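Local coordinates for PUA domain-containing protein (Aeropyrum pernix, PDB 2CX1) that probably binds RNA through its PUA domain and may act in translation initiation, at residues R16-K21 / A43-V48. Numbering follows the deposited sequence.
Sequences RALSKK and ADLRLV
The side chains of R16 and L47 run side by side on one face of the sheet because R16 places CG between its backbone N and carbonyl carbon (chi1 62°) and then extends to NE. The extended stem carries the guanidinium out to CD2 of L47, which lies over one face of it, 3.5 Å from NH2 of R16. A long arginine suits this exposed position: its flat head takes the leucine methyl on a face while NH1 of R16 donates to O of A17, and the same nitrogen forms a salt bridge with E22 on helix 20-30.

The backbones of R16 and L47 form an antiparallel hydrogen-bonded pair, with N of R16 3.1 Å from O of L47 and N of L47 2.9 Å from O of R16. Past the non-hydrogen-bonded pair A17–R46, the amide N of L18 reaches O of L45 at 3.2 Å, a nearly straight bond (172°). Leucine suits position 18 because its fork can reach two residues: CD1 packs on CB of L45 at 4.1 Å, whereas CD2 meets CB of L47, whose side chain it crosses at about a right angle.

R46 points away overall, although its CB rests 3.4 Å from O of R16; a bend at chi3 (63°) then turns the guanidinium so that one face lies near C of R16, with NH2 3.7 Å from N of R16. With an alanine in place of R46, the backbone of R16 and A17 is likely to lose the flat group lying against it.

The contact lies in the DUF1947 (pre-PUA) domain, where strand 9-17 passes into helix 20-30, whose N-terminus S19 caps, its short hydroxyl side chain suited to accepting a backbone N-H. Strand 45-51, paired on its other side with strand 56-62, sends L45 onto R23 and L26 of the same helix, tying it to the antiparallel sheet.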
loop_
_atom_site.group_PDB
_atom_site.type_symbol
_atom_site.label_atom_id
_atom_site.label_comp_id
_atom_site.label_asym_id
_atom_site.label_seq_id
_atom_site.Cartn_x
_atom_site.Cartn_y
_atom_site.Cartn_z
ATOM N N ARG A 16 -9.374 -11.978 15.010
ATOM C CA ARG A 16 -10.807 -12.060 15.233
ATOM C C ARG A 16 -11.523 -11.551 13.991
ATOM O O ARG A 16 -10.953 -10.803 13.183
ATOM C CB ARG A 16 -11.224 -11.183 16.406
ATOM C CG ARG A 16 -10.966 -9.717 16.231
ATOM C CD ARG A 16 -11.603 -8.963 17.358
ATOM N NE ARG A 16 -11.439 -7.522 17.331
ATOM C CZ ARG A 16 -12.159 -6.681 16.604
ATOM N NH1 ARG A 16 -13.120 -7.121 15.797
ATOM N NH2 ARG A 16 -11.931 -5.380 16.697
ATOM N N ALA A 17 -12.792 -11.930 13.836
ATOM C CA ALA A 17 -13.573 -11.422 12.709
ATOM C C ALA A 17 -13.928 -9.969 13.004
ATOM O O ALA A 17 -14.033 -9.574 14.161
ATOM C CB ALA A 17 -14.876 -12.194 12.594
ATOM N N LEU A 18 -14.088 -9.162 11.953
ATOM C CA LEU A 18 -14.570 -7.818 12.156
ATOM C C LEU A 18 -16.055 -7.948 12.450
ATOM O O LEU A 18 -16.703 -8.866 11.960
ATOM C CB LEU A 18 -14.491 -6.972 10.878
ATOM C CG LEU A 18 -13.132 -6.540 10.334
ATOM C CD1 LEU A 18 -13.327 -5.404 9.299
ATOM C CD2 LEU A 18 -12.300 -6.087 11.467
ATOM N N SER A 19 -16.601 -7.018 13.210
ATOM C CA SER A 19 -18.033 -7.033 13.515
ATOM C C SER A 19 -18.766 -6.484 12.278
ATOM O O SER A 19 -18.121 -5.943 11.346
ATOM C CB SER A 19 -18.305 -6.141 14.731
ATOM O OG SER A 19 -18.182 -4.746 14.432
ATOM N N LYS A 20 -20.093 -6.625 12.251
ATOM C CA LYS A 20 -20.889 -6.102 11.135
ATOM C C LYS A 20 -20.671 -4.578 11.067
ATOM O O LYS A 20 -20.479 -4.005 9.990
ATOM C CB LYS A 20 -22.382 -6.401 11.377
ATOM C CG LYS A 20 -23.283 -5.866 10.298
ATOM C CD LYS A 20 -24.762 -6.238 10.540
ATOM C CE LYS A 20 -25.648 -5.803 9.336
ATOM N NZ LYS A 20 -26.994 -6.443 9.390
ATOM N N LYS A 21 -20.680 -3.938 12.235
ATOM C CA LYS A 21 -20.462 -2.506 12.341
ATOM C C LYS A 21 -19.042 -2.092 11.858
ATOM O O LYS A 21 -18.900 -1.115 11.148
ATOM C CB LYS A 21 -20.672 -2.050 13.780
ATOM C CG LYS A 21 -20.468 -0.537 13.990
ATOM C CD LYS A 21 -20.591 -0.128 15.498
ATOM C CE LYS A 21 -20.546 1.403 15.677
ATOM N NZ LYS A 21 -20.584 1.932 17.104
ATOM N N ALA A 43 -16.451 -11.667 0.960
ATOM C CA ALA A 43 -15.073 -11.900 1.443
ATOM C C ALA A 43 -15.041 -11.910 2.992
ATOM O O ALA A 43 -15.700 -11.128 3.623
ATOM C CB ALA A 43 -14.150 -10.793 0.907
ATOM N N ASP A 44 -14.266 -12.809 3.577
ATOM C CA ASP A 44 -14.126 -12.926 5.018
ATOM C C ASP A 44 -13.070 -11.895 5.498
ATOM O O ASP A 44 -11.875 -11.982 5.134
ATOM C CB ASP A 44 -13.672 -14.345 5.334
ATOM C CG ASP A 44 -13.464 -14.595 6.820
ATOM O OD1 ASP A 44 -13.908 -13.771 7.638
ATOM O OD2 ASP A 44 -12.857 -15.628 7.187
ATOM N N LEU A 45 -13.518 -10.938 6.302
ATOM C CA LEU A 45 -12.617 -9.907 6.831
ATOM C C LEU A 45 -12.258 -10.145 8.298
ATOM O O LEU A 45 -13.151 -10.316 9.161
ATOM C CB LEU A 45 -13.249 -8.526 6.686
ATOM C CG LEU A 45 -12.974 -7.622 5.474
ATOM C CD1 LEU A 45 -12.878 -8.390 4.204
ATOM C CD2 LEU A 45 -14.088 -6.595 5.440
ATOM N N ARG A 46 -10.952 -10.122 8.592
ATOM C CA ARG A 46 -10.492 -10.334 9.957
ATOM C C ARG A 46 -9.404 -9.330 10.313
ATOM O O ARG A 46 -8.713 -8.826 9.425
ATOM C CB ARG A 46 -9.923 -11.745 10.101
ATOM C CG ARG A 46 -10.956 -12.846 9.817
ATOM C CD ARG A 46 -10.298 -14.231 9.799
ATOM N NE ARG A 46 -9.722 -14.584 11.087
ATOM C CZ ARG A 46 -10.442 -14.997 12.129
ATOM N NH1 ARG A 46 -11.772 -15.120 12.019
ATOM N NH2 ARG A 46 -9.846 -15.250 13.295
ATOM N N LEU A 47 -9.314 -9.027 11.607
ATOM C CA LEU A 47 -8.304 -8.118 12.161
ATOM C C LEU A 47 -7.248 -9.006 12.833
ATOM O O LEU A 47 -7.533 -9.878 13.704
ATOM C CB LEU A 47 -8.919 -7.192 13.203
ATOM C CG LEU A 47 -8.062 -6.093 13.847
ATOM C CD1 LEU A 47 -7.615 -5.090 12.770
ATOM C CD2 LEU A 47 -8.909 -5.389 14.888
ATOM N N VAL A 48 -6.010 -8.825 12.398
ATOM C CA VAL A 48 -4.926 -9.605 12.974
ATOM C C VAL A 48 -3.984 -8.630 13.675
ATOM O O VAL A 48 -3.508 -7.689 13.031
ATOM C CB VAL A 48 -4.140 -10.335 11.863
ATOM C CG1 VAL A 48 -3.036 -11.106 12.458
ATOM C CG2 VAL A 48 -5.098 -11.252 11.020
#